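Local coordinates for tungstate ABC transporter, periplasmic tungstate-binding protein (Geobacter sulfurreducens, PDB 3LR1) that probably binds tungstate in the periplasm and hands it to the membrane components of an ABC transporter, at residues N84-V89 and L195-G200; P26-K31 and M218-Y223. All blocks are in the same frame, centred on the assembly; numbering follows the deposited sequence.

Overall arrangement
Contact 1 joins residues 84-86, where strand 78-90 resumes after N84 and D85, to segment 195-200, whose strand 197-204 pairs antiparallel with 78-90 in the mixed sheet. Its centre is about 8 Å from the centre of the chain. Contact 2 packs helix 20-32 against helix 214-224 at the periphery, its centre about 21 Å from that of the chain. The two contacts are about 23 Å apart, centre to centre, and about 8 Å between nearest atoms. Along the chain, both segments of contact 1 fall between those of contact 2. Strand 197-204 leads on to helix 214-224, tying the central strand junction to the outer helical layer of a periplasmic-binding-protein fold.

Contact 1 of 2, residues N84-V89 and L195-G200; sequences NDFVIV and LFNPYG
N84 meets F196, N197 and Y199 through both its backbone and its side chain. Two hydrogen bonds cross the contact. The amide ND2 of N84 reaches the hydroxyl OH of Y199 at 3.2 Å with an N-H...O angle of 155°; the amide and ring planes are nearly parallel (7° apart) but offset. The second, from N197 N to N84 O at 3.1 Å, is weak, and the same oxygen receives a CA-H...O contact from F196 CA at 3.1 Å. N84 O also sits at the edge of the F196 ring, near its plane.

F86 offers one ring face to the amide of N197: ND2 sits above it, offset toward the rim, 3.2 Å from F86 CE2. Separately, D85 CB makes a van der Waals contact of 3.4 Å with L195 O, an oxygen buried without a polar partner.

N84 ND2 also bonds D171, its OD1 accepts from G173 and D85 N, and D85 forms a salt bridge with R172. The buried N84 amide thus ties Y199 to D171 and G173, while D85 pairs with R172, a polar junction whose Y199 side chain lies about 6 Å from a bound tungsten ion.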
loop_
_atom_site.group_PDB
_atom_site.type_symbol
_atom_site.label_atom_id
_atom_site.label_comp_id
_atom_site.label_asym_id
_atom_site.label_seq_id
_atom_site.Cartn_x
_atom_site.Cartn_y
_atom_site.Cartn_z
ATOM N N ASN A 84 -3.080 5.304 6.218
ATOM C CA ASN A 84 -1.827 5.631 5.626
ATOM C C ASN A 84 -1.858 6.893 4.763
ATOM O O ASN A 84 -2.985 7.425 4.415
ATOM C CB ASN A 84 -1.362 4.444 4.783
ATOM C CG ASN A 84 0.155 4.205 4.842
ATOM O OD1 ASN A 84 0.943 5.069 5.232
ATOM N ND2 ASN A 84 0.560 3.049 4.359
ATOM N N ASP A 85 -0.661 7.385 4.415
ATOM C CA ASP A 85 -0.600 8.543 3.543
ATOM C C ASP A 85 0.718 8.598 2.759
ATOM O O ASP A 85 1.632 7.868 3.073
ATOM C CB ASP A 85 -0.818 9.827 4.313
ATOM C CG ASP A 85 0.249 10.106 5.320
ATOM O OD1 ASP A 85 0.848 11.198 5.292
ATOM O OD2 ASP A 85 0.540 9.250 6.135
ATOM N N PHE A 86 0.802 9.467 1.759
ATOM C CA PHE A 86 1.981 9.479 0.941
ATOM C C PHE A 86 2.923 10.621 1.329
ATOM O O PHE A 86 2.477 11.754 1.515
ATOM C CB PHE A 86 1.623 9.589 -0.519
ATOM C CG PHE A 86 1.023 8.336 -1.083
ATOM C CD1 PHE A 86 1.784 7.201 -1.238
ATOM C CD2 PHE A 86 -0.289 8.341 -1.533
ATOM C CE1 PHE A 86 1.228 6.044 -1.790
ATOM C CE2 PHE A 86 -0.851 7.211 -2.055
ATOM C CZ PHE A 86 -0.076 6.066 -2.204
ATOM N N VAL A 87 4.224 10.342 1.328
ATOM C CA VAL A 87 5.225 11.374 1.574
ATOM C C VAL A 87 6.357 11.281 0.524
ATOM O O VAL A 87 6.503 10.284 -0.184
ATOM C CB VAL A 87 5.834 11.232 3.041
ATOM C CG1 VAL A 87 4.755 11.426 4.211
ATOM C CG2 VAL A 87 6.512 9.899 3.225
ATOM N N ILE A 88 7.150 12.345 0.385
ATOM C CA ILE A 88 8.318 12.308 -0.463
ATOM C C ILE A 88 9.531 12.336 0.482
ATOM O O ILE A 88 9.691 13.228 1.353
ATOM C CB ILE A 88 8.388 13.444 -1.545
ATOM C CG1 ILE A 88 7.071 13.489 -2.374
ATOM C CG2 ILE A 88 9.688 13.266 -2.469
ATOM C CD1 ILE A 88 6.840 14.683 -3.277
ATOM N N VAL A 89 10.375 11.317 0.321
ATOM C CA VAL A 89 11.591 11.201 1.049
ATOM C C VAL A 89 12.785 11.396 0.114
ATOM O O VAL A 89 12.713 11.228 -1.100
ATOM C CB VAL A 89 11.723 9.821 1.799
ATOM C CG1 VAL A 89 10.612 9.633 2.930
ATOM C CG2 VAL A 89 11.809 8.649 0.839
ATOM N N LEU A 195 -4.336 13.433 4.797
ATOM C CA LEU A 195 -5.573 12.693 4.479
ATOM C C LEU A 195 -5.161 11.228 4.462
ATOM O O LEU A 195 -3.968 10.975 4.670
ATOM C CB LEU A 195 -6.206 13.188 3.149
ATOM C CG LEU A 195 -5.390 13.369 1.832
ATOM C CD1 LEU A 195 -5.641 12.235 0.744
ATOM C CD2 LEU A 195 -5.641 14.763 1.207
ATOM N N PHE A 196 -6.087 10.262 4.284
ATOM C CA PHE A 196 -5.704 8.810 4.156
ATOM C C PHE A 196 -6.152 8.059 2.852
ATOM O O PHE A 196 -6.971 8.514 2.043
ATOM C CB PHE A 196 -5.996 8.000 5.468
ATOM C CG PHE A 196 -5.457 8.681 6.727
ATOM C CD1 PHE A 196 -6.314 9.250 7.658
ATOM C CD2 PHE A 196 -4.081 8.844 6.906
ATOM C CE1 PHE A 196 -5.793 9.933 8.776
ATOM C CE2 PHE A 196 -3.548 9.505 7.983
ATOM C CZ PHE A 196 -4.390 10.063 8.929
ATOM N N ASN A 197 -5.507 6.923 2.633
ATOM C CA ASN A 197 -5.599 6.195 1.387
ATOM C C ASN A 197 -6.666 5.184 1.545
ATOM O O ASN A 197 -6.791 4.539 2.608
ATOM C CB ASN A 197 -4.266 5.531 1.002
ATOM C CG ASN A 197 -3.146 6.586 0.716
ATOM O OD1 ASN A 197 -3.451 7.763 0.429
ATOM N ND2 ASN A 197 -1.855 6.176 0.851
ATOM N N PRO A 198 -7.435 5.020 0.492
ATOM C CA PRO A 198 -8.530 4.123 0.582
ATOM C C PRO A 198 -8.112 2.736 0.295
ATOM O O PRO A 198 -8.260 2.270 -0.874
ATOM C CB PRO A 198 -9.444 4.603 -0.565
ATOM C CG PRO A 198 -8.394 5.058 -1.653
ATOM C CD PRO A 198 -7.437 5.819 -0.760
ATOM N N TYR A 199 -7.599 2.026 1.290
ATOM C CA TYR A 199 -7.341 0.642 1.029
ATOM C C TYR A 199 -8.677 0.078 0.794
ATOM O O TYR A 199 -9.640 0.574 1.365
ATOM C CB TYR A 199 -6.673 -0.103 2.186
ATOM C CG TYR A 199 -5.219 0.225 2.285
ATOM C CD1 TYR A 199 -4.232 -0.718 1.976
ATOM C CD2 TYR A 199 -4.822 1.483 2.662
ATOM C CE1 TYR A 199 -2.893 -0.389 2.060
ATOM C CE2 TYR A 199 -3.500 1.814 2.755
ATOM C CZ TYR A 199 -2.539 0.870 2.462
ATOM O OH TYR A 199 -1.239 1.202 2.545
ATOM N N GLY A 200 -8.745 -0.963 -0.013
ATOM C CA GLY A 200 -9.931 -1.799 -0.093
ATOM C C GLY A 200 -9.749 -3.199 0.510
ATOM O O GLY A 200 -8.734 -3.846 0.306
#

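Contact 2 of 2, residues P26-K31 and M218-Y223; sequences PPFEKK and MKLIDY
F28 is the bump that fills the hollow on helix 214-224 formed by K219, L220 and Y223. Its CB faces the partner helix, and CG, anti to the backbone N (chi1 178°), continues in that direction. At the far side of the ring, F28 CE1 lies 3.4 Å from L220 N. One methyl of L220 closes a face of this ring. CD1 stands 3.7 Å from the F28 centroid and only 12° off the ring normal, a CH-pi contact over the centre. K219 CB lies at the edge of the same ring, in its plane, while the extended lysine chain runs off from the ring.

Y223 supplies the reciprocal bump. It points its CB toward helix 20-32, and its ring receives F28 CB over one face, 4.0 Å from the Y223 centroid and offset toward the rim. The two aromatic rings are oblique to each other. Further out, the hydroxyl of Y223 reaches P27, where OH to CG is 3.6 Å, the two side chains crossing at about a right angle. That hydroxyl is hydrogen-bonded to L24 O, in the preceding turn of the P27 helix. E228 and I232 of helix 227-235 touch both P27 and Y223, and L7 of strand 6-12 touches F28 and L220.

Within the two segments the axes run at 135° between N-to-C directions. Aromatic side chains span the 10.8 Å between them, joining a helix near the N-terminus to one near the C-terminus beside strand 6-12, as in the alpha/beta architecture of periplasmic binding proteins.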
loop_
_atom_site.group_PDB
_atom_site.type_symbol
_atom_site.label_atom_id
_atom_site.label_comp_id
_atom_site.label_asym_id
_atom_site.label_seq_id
_atom_site.Cartn_x
_atom_site.Cartn_y
_atom_site.Cartn_z
ATOM N N PRO A 26 -4.574 -9.533 15.990
ATOM C CA PRO A 26 -4.759 -10.362 17.189
ATOM C C PRO A 26 -6.084 -10.284 17.957
ATOM O O PRO A 26 -6.611 -11.351 18.379
ATOM C CB PRO A 26 -3.553 -10.028 18.037
ATOM C CG PRO A 26 -2.463 -9.741 17.014
ATOM C CD PRO A 26 -3.226 -8.935 15.945
ATOM N N PRO A 27 -6.651 -9.089 18.140
ATOM C CA PRO A 27 -7.969 -9.092 18.780
ATOM C C PRO A 27 -9.030 -9.842 18.017
ATOM O O PRO A 27 -9.850 -10.485 18.631
ATOM C CB PRO A 27 -8.324 -7.633 18.842
ATOM C CG PRO A 27 -6.949 -6.916 18.710
ATOM C CD PRO A 27 -6.221 -7.721 17.758
ATOM N N PHE A 28 -9.002 -9.776 16.682
ATOM C CA PHE A 28 -9.906 -10.582 15.828
ATOM C C PHE A 28 -9.621 -12.063 15.989
ATOM O O PHE A 28 -10.558 -12.879 16.110
ATOM C CB PHE A 28 -9.778 -10.165 14.373
ATOM C CG PHE A 28 -10.616 -10.952 13.430
ATOM C CD1 PHE A 28 -11.947 -10.653 13.318
ATOM C CD2 PHE A 28 -10.081 -12.071 12.731
ATOM C CE1 PHE A 28 -12.792 -11.431 12.486
ATOM C CE2 PHE A 28 -10.862 -12.834 11.860
ATOM C CZ PHE A 28 -12.219 -12.532 11.729
ATOM N N GLU A 29 -8.347 -12.435 15.972
ATOM C CA GLU A 29 -7.972 -13.845 16.142
ATOM C C GLU A 29 -8.464 -14.409 17.467
ATOM O O GLU A 29 -9.029 -15.514 17.528
ATOM C CB GLU A 29 -6.464 -14.021 15.973
ATOM C CG GLU A 29 -5.981 -13.712 14.520
ATOM C CD GLU A 29 -4.453 -13.680 14.344
ATOM O OE1 GLU A 29 -3.746 -13.031 15.173
ATOM O OE2 GLU A 29 -3.964 -14.298 13.371
ATOM N N LYS A 30 -8.292 -13.622 18.529
ATOM C CA LYS A 30 -8.747 -14.044 19.860
ATOM C C LYS A 30 -10.252 -14.147 19.896
ATOM O O LYS A 30 -10.806 -15.115 20.417
ATOM C CB LYS A 30 -8.235 -13.058 20.907
ATOM C CG LYS A 30 -8.545 -13.453 22.323
ATOM C CD LYS A 30 -7.828 -12.543 23.326
ATOM C CE LYS A 30 -8.035 -13.056 24.738
ATOM N NZ LYS A 30 -7.482 -14.412 25.021
ATOM N N LYS A 31 -10.941 -13.160 19.343
ATOM C CA LYS A 31 -12.405 -13.166 19.465
ATOM C C LYS A 31 -13.025 -14.359 18.743
ATOM O O LYS A 31 -14.000 -14.929 19.222
ATOM C CB LYS A 31 -12.917 -11.853 18.900
ATOM C CG LYS A 31 -14.477 -11.706 18.867
ATOM C CD LYS A 31 -14.862 -10.298 18.459
ATOM C CE LYS A 31 -16.377 -10.167 18.665
ATOM N NZ LYS A 31 -16.777 -8.802 18.487
HETATM N N MSE A 218 -16.301 -12.056 6.196
HETATM C CA MSE A 218 -17.223 -10.969 6.461
HETATM C C MSE A 218 -17.062 -10.449 7.919
HETATM O O MSE A 218 -17.133 -9.224 8.175
HETATM C CB MSE A 218 -18.619 -11.401 6.102
HETATM C CG MSE A 218 -18.886 -11.462 4.580
HETATM SE SE MSE A 218 -18.457 -9.810 3.596
HETATM C CE MSE A 218 -16.580 -9.527 4.065
ATOM N N LYS A 219 -16.757 -11.359 8.839
ATOM C CA LYS A 219 -16.475 -10.917 10.207
ATOM C C LYS A 219 -15.254 -10.075 10.290
ATOM O O LYS A 219 -15.239 -9.070 11.009
ATOM C CB LYS A 219 -16.406 -12.063 11.145
ATOM C CG LYS A 219 -17.778 -12.616 11.502
ATOM C CD LYS A 219 -17.629 -14.002 12.127
ATOM C CE LYS A 219 -18.925 -14.482 12.709
ATOM N NZ LYS A 219 -18.832 -15.975 12.929
ATOM N N LEU A 220 -14.228 -10.465 9.519
ATOM C CA LEU A 220 -13.018 -9.692 9.456
ATOM C C LEU A 220 -13.274 -8.296 8.926
ATOM O O LEU A 220 -12.793 -7.297 9.521
ATOM C CB LEU A 220 -11.913 -10.399 8.691
ATOM C CG LEU A 220 -10.598 -9.611 8.646
ATOM C CD1 LEU A 220 -9.920 -9.471 10.075
ATOM C CD2 LEU A 220 -9.603 -10.250 7.643
ATOM N N ILE A 221 -14.028 -8.198 7.828
ATOM C CA ILE A 221 -14.276 -6.905 7.249
ATOM C C ILE A 221 -15.078 -6.011 8.228
ATOM O O ILE A 221 -14.783 -4.832 8.381
ATOM C CB ILE A 221 -15.029 -7.019 5.887
ATOM C CG1 ILE A 221 -14.089 -7.701 4.858
ATOM C CG2 ILE A 221 -15.467 -5.602 5.455
ATOM C CD1 ILE A 221 -14.727 -8.025 3.444
ATOM N N ASP A 222 -16.062 -6.577 8.881
ATOM C CA ASP A 222 -16.868 -5.859 9.904
ATOM C C ASP A 222 -15.981 -5.346 11.037
ATOM O O ASP A 222 -16.156 -4.241 11.549
ATOM C CB ASP A 222 -17.978 -6.779 10.468
ATOM C CG ASP A 222 -19.144 -7.053 9.444
ATOM O OD1 ASP A 222 -19.269 -6.342 8.420
ATOM O OD2 ASP A 222 -19.961 -7.987 9.676
ATOM N N TYR A 223 -15.003 -6.179 11.382
ATOM C CA TYR A 223 -14.076 -5.875 12.458
ATOM C C TYR A 223 -13.174 -4.724 12.116
ATOM O O TYR A 223 -13.060 -3.779 12.893
ATOM C CB TYR A 223 -13.292 -7.121 12.929
ATOM C CG TYR A 223 -12.078 -6.726 13.769
ATOM C CD1 TYR A 223 -12.187 -6.357 15.109
ATOM C CD2 TYR A 223 -10.835 -6.728 13.205
ATOM C CE1 TYR A 223 -11.036 -6.000 15.856
ATOM C CE2 TYR A 223 -9.708 -6.355 13.929
ATOM C CZ TYR A 223 -9.821 -5.994 15.223
ATOM O OH TYR A 223 -8.714 -5.602 15.854
#